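Local coordinates for protein N-acetylglucosamine-6-phosphate deacetylase (Thermotoga maritima, PDB 1O12) that probably removes the acetyl group from N-acetylglucosamine 6-phosphate, as a metal-dependent hydrolase of the NagA family that binds one divalent cation per subunit, at residues A[55-60]-A[305-310]; A[81-86]-A[118-123]; A[262-267]-A[312-317]. All blocks are in the same frame, centred on the assembly; numbering follows the deposited sequence.

Interaction 1. Residues A[55-60]-A[305-310]; sequences PGFVDP and LFFSQA
F307, the first helical residue of 307-310, drives its ring against F57, V58 and D59 of strand 57-59, and this is where the packing is tight. Its CG lies anti to the backbone N (chi1 -160°), which carries the ring away from the helix and across to the strand. CE1 of F307 rests 3.4 Å from CB of F57, and CD1 of F307 comes within 3.5 Å of CD1 of the F57 ring. The two rings meet obliquely, centroids 5.2 Å apart and planes at 32°. Farther along the strand, the V58 carbonyl O approaches F307 CE2 at 3.5 Å. D59 comes in at the ring edge: its OD2 lies in the ring plane, 3.7 Å from F307 CD2, while OD1 accepts from the backbone N atoms of H61 and T266. In the TIM-barrel-like amidohydrolase fold this buried cluster joins strand 52-59 to the start of helix 307-318, with V87 and L264 from two further strands also touching the F307 ring. The D59 side chain is about 7 Å from that of D267, the predicted proton donor/acceptor. Next to it the contact gives way to more open residues. F306, at the N-cap position and partly exposed, turns its ring away from the strand toward F81; the similarly partly exposed Q309 sends NE2 to OD1 of N313.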
ATOM      1  N   PRO A  55     -13.678 -11.097  23.213  1.00 33.12           N
ATOM      2  CA  PRO A  55     -13.175 -10.201  24.266  1.00 32.22           C
ATOM      3  C   PRO A  55     -13.976  -8.897  24.156  1.00 29.96           C
ATOM      4  O   PRO A  55     -14.374  -8.522  23.060  1.00 29.22           O
ATOM      5  CB  PRO A  55     -11.707  -9.998  23.882  1.00 30.71           C
ATOM      6  CG  PRO A  55     -11.376 -11.283  23.181  1.00 31.99           C
ATOM      7  CD  PRO A  55     -12.593 -11.509  22.310  1.00 31.34           C
ATOM      8  N   GLY A  56     -14.240  -8.234  25.279  1.00 29.15           N
ATOM      9  CA  GLY A  56     -14.992  -6.993  25.236  1.00 27.59           C
ATOM     10  C   GLY A  56     -14.321  -5.994  24.292  1.00 27.80           C
ATOM     11  O   GLY A  56     -13.119  -5.793  24.358  1.00 25.10           O
ATOM     12  N   PHE A  57     -15.101  -5.389  23.402  1.00 27.54           N
ATOM     13  CA  PHE A  57     -14.579  -4.422  22.448  1.00 28.58           C
ATOM     14  C   PHE A  57     -13.955  -3.249  23.188  1.00 29.49           C
ATOM     15  O   PHE A  57     -14.327  -2.955  24.329  1.00 28.65           O
ATOM     16  CB  PHE A  57     -15.695  -3.914  21.540  1.00 26.76           C
ATOM     17  CG  PHE A  57     -16.333  -4.994  20.708  1.00 29.05           C
ATOM     18  CD1 PHE A  57     -17.664  -4.886  20.300  1.00 29.47           C
ATOM     19  CD2 PHE A  57     -15.602  -6.124  20.327  1.00 28.34           C
ATOM     20  CE1 PHE A  57     -18.255  -5.883  19.529  1.00 29.80           C
ATOM     21  CE2 PHE A  57     -16.182  -7.129  19.557  1.00 26.16           C
ATOM     22  CZ  PHE A  57     -17.503  -7.011  19.159  1.00 29.27           C
ATOM     23  N   VAL A  58     -13.011  -2.596  22.509  1.00 28.40           N
ATOM     24  CA  VAL A  58     -12.288  -1.458  23.018  1.00 27.21           C
ATOM     25  C   VAL A  58     -12.332  -0.310  21.996  1.00 31.18           C
ATOM     26  O   VAL A  58     -11.891  -0.478  20.847  1.00 31.39           O
ATOM     27  CB  VAL A  58     -10.810  -1.847  23.294  1.00 27.04           C
ATOM     28  CG1 VAL A  58     -10.052  -0.621  23.803  1.00 22.31           C
ATOM     29  CG2 VAL A  58     -10.743  -3.034  24.311  1.00 21.19           C
ATOM     30  N   ASP A  59     -12.857   0.855  22.401  1.00 31.63           N
ATOM     31  CA  ASP A  59     -12.933   1.999  21.495  1.00 31.97           C
ATOM     32  C   ASP A  59     -12.049   3.095  22.073  1.00 31.71           C
ATOM     33  O   ASP A  59     -12.440   3.793  22.998  1.00 31.51           O
ATOM     34  CB  ASP A  59     -14.370   2.520  21.348  1.00 32.72           C
ATOM     35  CG  ASP A  59     -14.525   3.445  20.142  1.00 34.49           C
ATOM     36  OD1 ASP A  59     -13.481   3.862  19.610  1.00 36.94           O
ATOM     37  OD2 ASP A  59     -15.662   3.763  19.725  1.00 35.27           O
ATOM     38  N   PRO A  60     -10.847   3.274  21.499  1.00 31.68           N
ATOM     39  CA  PRO A  60      -9.916   4.292  21.986  1.00 29.17           C
ATOM     40  C   PRO A  60     -10.144   5.650  21.378  1.00 30.18           C
ATOM     41  O   PRO A  60      -9.413   6.596  21.675  1.00 29.54           O
ATOM     42  CB  PRO A  60      -8.566   3.710  21.592  1.00 28.71           C
ATOM     43  CG  PRO A  60      -8.874   3.109  20.223  1.00 28.35           C
ATOM     44  CD  PRO A  60     -10.220   2.439  20.444  1.00 29.17           C
ATOM     45  N   LEU A 305     -21.132   6.111  13.477  1.00 36.88           N
ATOM     46  CA  LEU A 305     -20.873   4.685  13.474  1.00 34.73           C
ATOM     47  C   LEU A 305     -20.911   4.067  14.876  1.00 34.32           C
ATOM     48  O   LEU A 305     -20.187   4.518  15.753  1.00 33.85           O
ATOM     49  CB  LEU A 305     -19.497   4.464  12.844  1.00 33.53           C
ATOM     50  CG  LEU A 305     -19.005   3.028  12.669  1.00 34.25           C
ATOM     51  CD1 LEU A 305     -19.925   2.276  11.743  1.00 32.98           C
ATOM     52  CD2 LEU A 305     -17.601   3.054  12.124  1.00 32.28           C
ATOM     53  N   PHE A 306     -21.760   3.061  15.093  1.00 33.51           N
ATOM     54  CA  PHE A 306     -21.807   2.373  16.390  1.00 33.36           C
ATOM     55  C   PHE A 306     -20.682   1.345  16.348  1.00 31.89           C
ATOM     56  O   PHE A 306     -20.439   0.749  15.302  1.00 31.76           O
ATOM     57  CB  PHE A 306     -23.139   1.650  16.622  1.00 34.44           C
ATOM     58  CG  PHE A 306     -24.282   2.557  17.002  1.00 38.32           C
ATOM     59  CD1 PHE A 306     -24.057   3.848  17.457  1.00 38.10           C
ATOM     60  CD2 PHE A 306     -25.606   2.098  16.930  1.00 39.97           C
ATOM     61  CE1 PHE A 306     -25.121   4.668  17.834  1.00 39.52           C
ATOM     62  CE2 PHE A 306     -26.674   2.924  17.307  1.00 38.53           C
ATOM     63  CZ  PHE A 306     -26.426   4.202  17.757  1.00 39.50           C
ATOM     64  N   PHE A 307     -19.993   1.125  17.463  1.00 31.68           N
ATOM     65  CA  PHE A 307     -18.890   0.185  17.428  1.00 30.30           C
ATOM     66  C   PHE A 307     -19.328  -1.138  16.835  1.00 32.56           C
ATOM     67  O   PHE A 307     -18.646  -1.719  15.984  1.00 32.82           O
ATOM     68  CB  PHE A 307     -18.301  -0.048  18.804  1.00 26.46           C
ATOM     69  CG  PHE A 307     -16.912  -0.610  18.747  1.00 25.50           C
ATOM     70  CD1 PHE A 307     -16.708  -1.977  18.598  1.00 24.37           C
ATOM     71  CD2 PHE A 307     -15.810   0.244  18.739  1.00 24.19           C
ATOM     72  CE1 PHE A 307     -15.421  -2.480  18.433  1.00 24.73           C
ATOM     73  CE2 PHE A 307     -14.521  -0.235  18.578  1.00 24.87           C
ATOM     74  CZ  PHE A 307     -14.318  -1.600  18.422  1.00 26.28           C
ATOM     75  N   SER A 308     -20.476  -1.614  17.285  1.00 33.83           N
ATOM     76  CA  SER A 308     -21.026  -2.875  16.794  1.00 34.85           C
ATOM     77  C   SER A 308     -21.104  -2.935  15.261  1.00 34.44           C
ATOM     78  O   SER A 308     -20.841  -3.985  14.661  1.00 36.41           O
ATOM     79  CB  SER A 308     -22.417  -3.083  17.375  1.00 34.52           C
ATOM     80  OG  SER A 308     -22.870  -4.375  17.085  1.00 39.84           O
ATOM     81  N   GLN A 309     -21.471  -1.816  14.636  1.00 33.16           N
ATOM     82  CA  GLN A 309     -21.590  -1.756  13.188  1.00 32.35           C
ATOM     83  C   GLN A 309     -20.200  -1.775  12.577  1.00 31.80           C
ATOM     84  O   GLN A 309     -19.994  -2.343  11.515  1.00 33.27           O
ATOM     85  CB  GLN A 309     -22.339  -0.491  12.760  1.00 34.24           C
ATOM     86  CG  GLN A 309     -22.799  -0.511  11.291  1.00 36.15           C
ATOM     87  CD  GLN A 309     -23.655  -1.736  10.972  1.00 36.99           C
ATOM     88  OE1 GLN A 309     -24.691  -1.956  11.595  1.00 37.78           O
ATOM     89  NE2 GLN A 309     -23.217  -2.538  10.002  1.00 36.33           N
ATOM     90  N   ALA A 310     -19.251  -1.162  13.275  1.00 30.28           N
ATOM     91  CA  ALA A 310     -17.872  -1.122  12.835  1.00 27.96           C
ATOM     92  C   ALA A 310     -17.369  -2.546  12.640  1.00 28.51           C
ATOM     93  O   ALA A 310     -16.746  -2.854  11.628  1.00 28.26           O
ATOM     94  CB  ALA A 310     -17.028  -0.420  13.854  1.00 24.37           C
TER

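Interaction 2. Residues A[81-86]-A[118-123]; sequences FLYSQG and STSLLG
Y83 and S120 bring the two backbones to their nearest approach, CA to CA 8.6 Å, and the gap is bridged mainly by the Y83 side chain. Helix 75-83 is closing here: a type I turn runs from Y83 to G86, and G86, with positive phi, is the C-prime residue of a Schellman motif. In the other segment, T119 forms an ST turn, its OG1 accepting from L121 N at 2.9 Å just as strand 121-127 begins. The phenol of Y83 reaches across with CG anti to its own carbonyl carbon (chi1 -76°). Its OH stands 3.5 Å from both CB and OG of S120, and the bond that S120 OG gives to it is weak. Firmer polar links run through E79, whose OE1 is hydrogen-bonded to Y83 OH and whose OE2 is paired with T119 OG1. A phenylalanine in place of Y83 would probably leave E79 OE1 without its phenol mate and S120 OG without its weak acceptor. The Y83 ring also packs on V372 and F373 of strand 370-374, while L82 and S120 both touch F90 of strand 87-93, and T119 and L121 lie on Y112 of helix 99-115.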
ATOM      1  N   PHE A  81     -24.389   3.444  27.368  1.00 37.09           N
ATOM      2  CA  PHE A  81     -24.775   3.078  26.012  1.00 36.48           C
ATOM      3  C   PHE A  81     -23.797   2.090  25.379  1.00 36.16           C
ATOM      4  O   PHE A  81     -24.207   1.095  24.774  1.00 32.66           O
ATOM      5  CB  PHE A  81     -24.868   4.301  25.111  1.00 37.09           C
ATOM      6  CG  PHE A  81     -25.269   3.965  23.715  1.00 39.80           C
ATOM      7  CD1 PHE A  81     -26.559   3.504  23.444  1.00 40.95           C
ATOM      8  CD2 PHE A  81     -24.341   4.013  22.678  1.00 40.66           C
ATOM      9  CE1 PHE A  81     -26.927   3.082  22.148  1.00 42.00           C
ATOM     10  CE2 PHE A  81     -24.698   3.590  21.380  1.00 42.63           C
ATOM     11  CZ  PHE A  81     -25.996   3.123  21.120  1.00 42.02           C
ATOM     12  N   LEU A  82     -22.503   2.385  25.519  1.00 36.14           N
ATOM     13  CA  LEU A  82     -21.448   1.553  24.950  1.00 35.52           C
ATOM     14  C   LEU A  82     -21.538   0.062  25.272  1.00 35.22           C
ATOM     15  O   LEU A  82     -21.108  -0.781  24.465  1.00 35.06           O
ATOM     16  CB  LEU A  82     -20.082   2.107  25.350  1.00 34.61           C
ATOM     17  CG  LEU A  82     -19.850   3.457  24.674  1.00 35.40           C
ATOM     18  CD1 LEU A  82     -18.423   3.881  24.876  1.00 35.60           C
ATOM     19  CD2 LEU A  82     -20.165   3.364  23.188  1.00 32.77           C
ATOM     20  N   TYR A  83     -22.102  -0.266  26.430  1.00 34.05           N
ATOM     21  CA  TYR A  83     -22.248  -1.658  26.811  1.00 33.93           C
ATOM     22  C   TYR A  83     -23.155  -2.356  25.810  1.00 34.38           C
ATOM     23  O   TYR A  83     -22.987  -3.543  25.529  1.00 34.45           O
ATOM     24  CB  TYR A  83     -22.805  -1.776  28.234  1.00 34.78           C
ATOM     25  CG  TYR A  83     -21.764  -1.475  29.302  1.00 36.82           C
ATOM     26  CD1 TYR A  83     -20.475  -2.021  29.221  1.00 36.94           C
ATOM     27  CD2 TYR A  83     -22.056  -0.645  30.400  1.00 36.47           C
ATOM     28  CE1 TYR A  83     -19.514  -1.746  30.191  1.00 36.57           C
ATOM     29  CE2 TYR A  83     -21.095  -0.370  31.380  1.00 33.98           C
ATOM     30  CZ  TYR A  83     -19.836  -0.918  31.260  1.00 35.29           C
ATOM     31  OH  TYR A  83     -18.877  -0.636  32.179  1.00 35.55           O
ATOM     32  N   SER A  84     -24.108  -1.615  25.252  1.00 34.77           N
ATOM     33  CA  SER A  84     -25.029  -2.174  24.257  1.00 34.47           C
ATOM     34  C   SER A  84     -24.335  -2.372  22.916  1.00 35.66           C
ATOM     35  O   SER A  84     -24.947  -2.846  21.972  1.00 37.60           O
ATOM     36  CB  SER A  84     -26.218  -1.258  24.031  1.00 32.86           C
ATOM     37  OG  SER A  84     -25.823  -0.079  23.358  1.00 35.48           O
ATOM     38  N   GLN A  85     -23.069  -1.983  22.826  1.00 34.90           N
ATOM     39  CA  GLN A  85     -22.310  -2.168  21.601  1.00 34.18           C
ATOM     40  C   GLN A  85     -21.196  -3.164  21.896  1.00 32.84           C
ATOM     41  O   GLN A  85     -20.323  -3.408  21.060  1.00 30.93           O
ATOM     42  CB  GLN A  85     -21.733  -0.831  21.124  1.00 35.06           C
ATOM     43  CG  GLN A  85     -22.780   0.130  20.651  1.00 34.19           C
ATOM     44  CD  GLN A  85     -23.615  -0.453  19.536  1.00 36.28           C
ATOM     45  OE1 GLN A  85     -23.083  -0.916  18.548  1.00 37.42           O
ATOM     46  NE2 GLN A  85     -24.933  -0.438  19.695  1.00 37.39           N
ATOM     47  N   GLY A  86     -21.245  -3.735  23.102  1.00 30.85           N
ATOM     48  CA  GLY A  86     -20.256  -4.712  23.523  1.00 29.04           C
ATOM     49  C   GLY A  86     -18.933  -4.105  23.955  1.00 31.01           C
ATOM     50  O   GLY A  86     -17.988  -4.842  24.235  1.00 30.22           O
ATOM     51  N   SER A 118     -15.230   0.245  38.668  1.00 36.25           N
ATOM     52  CA  SER A 118     -15.306  -0.829  37.693  1.00 36.36           C
ATOM     53  C   SER A 118     -15.782  -0.344  36.290  1.00 35.21           C
ATOM     54  O   SER A 118     -16.156  -1.152  35.435  1.00 33.48           O
ATOM     55  CB  SER A 118     -16.183  -1.989  38.211  1.00 35.00           C
ATOM     56  OG  SER A 118     -17.556  -1.678  38.117  1.00 39.93           O
ATOM     57  N   THR A 119     -15.731   0.970  36.060  1.00 32.97           N
ATOM     58  CA  THR A 119     -16.127   1.575  34.780  1.00 31.72           C
ATOM     59  C   THR A 119     -15.351   1.128  33.522  1.00 31.28           C
ATOM     60  O   THR A 119     -14.209   0.645  33.579  1.00 29.97           O
ATOM     61  CB  THR A 119     -16.008   3.136  34.821  1.00 31.99           C
ATOM     62  OG1 THR A 119     -16.421   3.658  33.559  1.00 29.66           O
ATOM     63  CG2 THR A 119     -14.562   3.588  35.062  1.00 27.54           C
ATOM     64  N   SER A 120     -15.973   1.336  32.377  1.00 30.38           N
ATOM     65  CA  SER A 120     -15.340   0.992  31.119  1.00 30.47           C
ATOM     66  C   SER A 120     -14.453   2.163  30.672  1.00 30.67           C
ATOM     67  O   SER A 120     -13.685   2.051  29.728  1.00 31.95           O
ATOM     68  CB  SER A 120     -16.406   0.635  30.061  1.00 31.05           C
ATOM     69  OG  SER A 120     -17.438   1.617  29.976  1.00 33.15           O
ATOM     70  N   LEU A 121     -14.531   3.282  31.379  1.00 30.39           N
ATOM     71  CA  LEU A 121     -13.715   4.438  31.030  1.00 30.00           C
ATOM     72  C   LEU A 121     -12.259   4.297  31.491  1.00 29.97           C
ATOM     73  O   LEU A 121     -11.953   4.359  32.675  1.00 31.17           O
ATOM     74  CB  LEU A 121     -14.327   5.691  31.625  1.00 28.63           C
ATOM     75  CG  LEU A 121     -13.492   6.960  31.492  1.00 31.92           C
ATOM     76  CD1 LEU A 121     -13.588   7.501  30.068  1.00 32.29           C
ATOM     77  CD2 LEU A 121     -14.012   8.017  32.476  1.00 32.78           C
ATOM     78  N   LEU A 122     -11.359   4.106  30.543  1.00 30.09           N
ATOM     79  CA  LEU A 122      -9.952   3.953  30.851  1.00 30.24           C
ATOM     80  C   LEU A 122      -9.345   5.323  31.078  1.00 30.59           C
ATOM     81  O   LEU A 122      -8.415   5.488  31.851  1.00 32.08           O
ATOM     82  CB  LEU A 122      -9.233   3.299  29.688  1.00 31.14           C
ATOM     83  CG  LEU A 122      -7.975   2.435  29.905  1.00 32.91           C
ATOM     84  CD1 LEU A 122      -6.903   2.860  28.925  1.00 30.36           C
ATOM     85  CD2 LEU A 122      -7.489   2.493  31.322  1.00 29.29           C
ATOM     86  N   GLY A 123      -9.870   6.311  30.387  1.00 31.48           N
ATOM     87  CA  GLY A 123      -9.330   7.640  30.537  1.00 31.72           C
ATOM     88  C   GLY A 123      -9.735   8.571  29.414  1.00 32.51           C
ATOM     89  O   GLY A 123     -10.825   8.452  28.823  1.00 31.37           O
TER

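Interaction 3. Residues A[262-267]-A[312-317]; sequences IVLVTD and KNFRKF
F314 reaches from helix 312-317 to the side chains of I262 and L264 on strand 262-265, and one ring meets both in a wholly apolar, buried contact. Its CG is anti to the backbone N (chi1 -172°), so the ring projects off the helix, and chi2 near -90° sets its plane roughly perpendicular to the plane through CA, CB and CG. CD2 of the ring then meets CD1 of L264 at 3.8 Å, and CE2 lies 4.1 Å from CG2 of I262. The two aliphatic chains use different branches. In I262 the short methyl CG2, anti to its own N, touches the ring, whereas CG1 stands beside the backbone N. L264 brings both methyls: CD1 to the ring and CD2 to CB of F314, 4.1 Å away. Its chi1 of -110° is far from a staggered value. Alternate residues of an extended strand face the same way, so I262 and L264 both point to the helix layer of the TIM-barrel-like amidohydrolase fold. L325 of helix 322-336 and C240 also pack on F314, and V253 of helix 247-257 touches I262. At the far end of the 262-267 segment sits D267, predicted to be the proton donor/acceptor, with OD1 hydrogen-bonded to NE2 of H63; T266 just before it uses OG1 to bond the carbonyl O of L305.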
ATOM      1  N   ILE A 262      -4.200  -3.252  12.538  1.00 30.67           N
ATOM      2  CA  ILE A 262      -5.380  -2.388  12.453  1.00 29.49           C
ATOM      3  C   ILE A 262      -6.147  -2.276  13.770  1.00 28.39           C
ATOM      4  O   ILE A 262      -6.392  -3.259  14.461  1.00 27.53           O
ATOM      5  CB  ILE A 262      -6.320  -2.893  11.362  1.00 28.85           C
ATOM      6  CG1 ILE A 262      -5.751  -2.538   9.995  1.00 30.77           C
ATOM      7  CG2 ILE A 262      -7.708  -2.349  11.561  1.00 28.56           C
ATOM      8  CD1 ILE A 262      -6.314  -3.430   8.882  1.00 31.87           C
ATOM      9  N   VAL A 263      -6.523  -1.060  14.114  1.00 28.22           N
ATOM     10  CA  VAL A 263      -7.258  -0.839  15.339  1.00 29.39           C
ATOM     11  C   VAL A 263      -8.623  -0.281  15.000  1.00 29.96           C
ATOM     12  O   VAL A 263      -8.725   0.819  14.449  1.00 31.75           O
ATOM     13  CB  VAL A 263      -6.503   0.135  16.237  1.00 29.19           C
ATOM     14  CG1 VAL A 263      -7.456   0.833  17.213  1.00 30.52           C
ATOM     15  CG2 VAL A 263      -5.475  -0.625  17.014  1.00 29.83           C
ATOM     16  N   LEU A 264      -9.683  -1.020  15.299  1.00 30.05           N
ATOM     17  CA  LEU A 264     -11.015  -0.495  14.973  1.00 29.42           C
ATOM     18  C   LEU A 264     -11.305   0.681  15.894  1.00 30.74           C
ATOM     19  O   LEU A 264     -10.896   0.696  17.055  1.00 31.74           O
ATOM     20  CB  LEU A 264     -12.074  -1.584  15.104  1.00 27.68           C
ATOM     21  CG  LEU A 264     -12.679  -2.052  13.780  1.00 28.60           C
ATOM     22  CD1 LEU A 264     -11.660  -1.979  12.678  1.00 27.21           C
ATOM     23  CD2 LEU A 264     -13.230  -3.457  13.905  1.00 27.35           C
ATOM     24  N   VAL A 265     -12.020   1.663  15.380  1.00 30.61           N
ATOM     25  CA  VAL A 265     -12.315   2.863  16.144  1.00 31.24           C
ATOM     26  C   VAL A 265     -13.684   3.378  15.659  1.00 34.10           C
ATOM     27  O   VAL A 265     -14.124   3.067  14.549  1.00 36.36           O
ATOM     28  CB  VAL A 265     -11.162   3.897  15.867  1.00 31.23           C
ATOM     29  CG1 VAL A 265     -11.702   5.213  15.488  1.00 26.65           C
ATOM     30  CG2 VAL A 265     -10.215   3.978  17.063  1.00 30.19           C
ATOM     31  N   THR A 266     -14.352   4.183  16.464  1.00 33.69           N
ATOM     32  CA  THR A 266     -15.644   4.685  16.067  1.00 33.92           C
ATOM     33  C   THR A 266     -15.596   6.150  15.599  1.00 35.18           C
ATOM     34  O   THR A 266     -16.181   6.482  14.564  1.00 35.08           O
ATOM     35  CB  THR A 266     -16.645   4.475  17.247  1.00 35.66           C
ATOM     36  OG1 THR A 266     -17.883   3.962  16.748  1.00 34.50           O
ATOM     37  CG2 THR A 266     -16.863   5.742  18.029  1.00 33.32           C
ATOM     38  N   ASP A 267     -14.872   7.009  16.328  1.00 34.67           N
ATOM     39  CA  ASP A 267     -14.758   8.439  16.014  1.00 36.84           C
ATOM     40  C   ASP A 267     -16.173   9.006  15.989  1.00 36.76           C
ATOM     41  O   ASP A 267     -16.479   9.975  15.301  1.00 37.84           O
ATOM     42  CB  ASP A 267     -14.057   8.654  14.659  1.00 38.22           C
ATOM     43  CG  ASP A 267     -13.667  10.146  14.392  1.00 42.84           C
ATOM     44  OD1 ASP A 267     -13.108  10.845  15.283  1.00 43.92           O
ATOM     45  OD2 ASP A 267     -13.898  10.618  13.253  1.00 44.58           O
ATOM     46  N   LYS A 312     -19.140  -5.360  12.175  1.00 31.17           N
ATOM     47  CA  LYS A 312     -19.833  -6.033  11.096  1.00 32.35           C
ATOM     48  C   LYS A 312     -19.268  -5.548   9.772  1.00 33.68           C
ATOM     49  O   LYS A 312     -18.977  -6.357   8.879  1.00 33.14           O
ATOM     50  CB  LYS A 312     -21.333  -5.752  11.137  1.00 32.59           C
ATOM     51  CG  LYS A 312     -22.086  -6.369  12.311  1.00 36.24           C
ATOM     52  CD  LYS A 312     -23.591  -6.418  12.024  1.00 38.94           C
ATOM     53  CE  LYS A 312     -24.439  -6.492  13.289  1.00 40.63           C
ATOM     54  NZ  LYS A 312     -24.489  -5.178  14.043  1.00 44.19           N
ATOM     55  N   ASN A 313     -19.104  -4.228   9.657  1.00 32.94           N
ATOM     56  CA  ASN A 313     -18.618  -3.640   8.424  1.00 33.82           C
ATOM     57  C   ASN A 313     -17.273  -4.198   8.068  1.00 34.94           C
ATOM     58  O   ASN A 313     -17.084  -4.717   6.965  1.00 37.90           O
ATOM     59  CB  ASN A 313     -18.520  -2.097   8.507  1.00 35.08           C
ATOM     60  CG  ASN A 313     -19.875  -1.399   8.399  1.00 34.35           C
ATOM     61  OD1 ASN A 313     -20.861  -1.978   7.945  1.00 34.60           O
ATOM     62  ND2 ASN A 313     -19.920  -0.143   8.805  1.00 35.48           N
ATOM     63  N   PHE A 314     -16.338  -4.105   9.008  1.00 35.10           N
ATOM     64  CA  PHE A 314     -14.989  -4.582   8.778  1.00 34.10           C
ATOM     65  C   PHE A 314     -15.003  -6.007   8.318  1.00 34.50           C
ATOM     66  O   PHE A 314     -14.318  -6.365   7.363  1.00 33.96           O
ATOM     67  CB  PHE A 314     -14.142  -4.491  10.036  1.00 33.32           C
ATOM     68  CG  PHE A 314     -12.706  -4.795   9.786  1.00 32.92           C
ATOM     69  CD1 PHE A 314     -12.228  -6.102   9.899  1.00 33.21           C
ATOM     70  CD2 PHE A 314     -11.836  -3.779   9.379  1.00 32.16           C
ATOM     71  CE1 PHE A 314     -10.894  -6.402   9.617  1.00 32.19           C
ATOM     72  CE2 PHE A 314     -10.507  -4.048   9.092  1.00 30.94           C
ATOM     73  CZ  PHE A 314     -10.030  -5.366   9.212  1.00 33.51           C
ATOM     74  N   ARG A 315     -15.785  -6.823   9.012  1.00 35.72           N
ATOM     75  CA  ARG A 315     -15.898  -8.221   8.670  1.00 35.88           C
ATOM     76  C   ARG A 315     -16.411  -8.419   7.246  1.00 36.90           C
ATOM     77  O   ARG A 315     -15.950  -9.304   6.535  1.00 36.12           O
ATOM     78  CB  ARG A 315     -16.841  -8.928   9.629  1.00 37.15           C
ATOM     79  CG  ARG A 315     -16.945 -10.409   9.328  1.00 38.37           C
ATOM     80  CD  ARG A 315     -18.223 -10.982   9.858  1.00 40.42           C
ATOM     81  NE  ARG A 315     -18.074 -12.401  10.119  1.00 42.75           N
ATOM     82  CZ  ARG A 315     -19.061 -13.212  10.487  1.00 44.69           C
ATOM     83  NH1 ARG A 315     -20.289 -12.734  10.634  1.00 46.44           N
ATOM     84  NH2 ARG A 315     -18.816 -14.507  10.719  1.00 45.20           N
ATOM     85  N   LYS A 316     -17.367  -7.595   6.827  1.00 37.59           N
ATOM     86  CA  LYS A 316     -17.928  -7.736   5.497  1.00 38.78           C
ATOM     87  C   LYS A 316     -16.983  -7.217   4.420  1.00 39.12           C
ATOM     88  O   LYS A 316     -16.856  -7.821   3.356  1.00 38.71           O
ATOM     89  CB  LYS A 316     -19.250  -6.982   5.413  1.00 42.52           C
ATOM     90  CG  LYS A 316     -19.931  -7.035   4.049  1.00 47.13           C
ATOM     91  CD  LYS A 316     -20.951  -5.907   3.947  1.00 51.89           C
ATOM     92  CE  LYS A 316     -21.753  -5.752   5.267  1.00 53.46           C
ATOM     93  NZ  LYS A 316     -21.710  -4.358   5.871  1.00 51.74           N
ATOM     94  N   PHE A 317     -16.333  -6.092   4.693  1.00 37.31           N
ATOM     95  CA  PHE A 317     -15.424  -5.510   3.727  1.00 37.07           C
ATOM     96  C   PHE A 317     -14.251  -6.427   3.410  1.00 37.68           C
ATOM     97  O   PHE A 317     -13.867  -6.572   2.247  1.00 38.77           O
ATOM     98  CB  PHE A 317     -14.890  -4.167   4.242  1.00 36.42           C
ATOM     99  CG  PHE A 317     -15.936  -3.082   4.343  1.00 36.87           C
ATOM    100  CD1 PHE A 317     -15.667  -1.915   5.038  1.00 37.04           C
ATOM    101  CD2 PHE A 317     -17.183  -3.218   3.714  1.00 37.69           C
ATOM    102  CE1 PHE A 317     -16.623  -0.877   5.112  1.00 38.60           C
ATOM    103  CE2 PHE A 317     -18.142  -2.207   3.775  1.00 36.22           C
ATOM    104  CZ  PHE A 317     -17.863  -1.025   4.476  1.00 37.25           C
TER

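All three interactions belong to the amidohydrolase domain. Interactions 1 and 3 share helix 307-318, with centres about 8 Å apart: the helix start packs on strand 52-59 and the next turns on strand 262-265, and P60 packs on V265 between them. Interactions 1 and 2, centres about 10 Å apart, reach the same sheet and are joined where S308 N meets Q85 OE1 and F57 N meets G86 O. Interactions 2 and 3 do not touch, their centres about 18 Å apart. Along the chain, interaction 2 is nested within the loop closed by interaction 1, whose segments alternate with those of interaction 3; a late helix thus connects early and late strands.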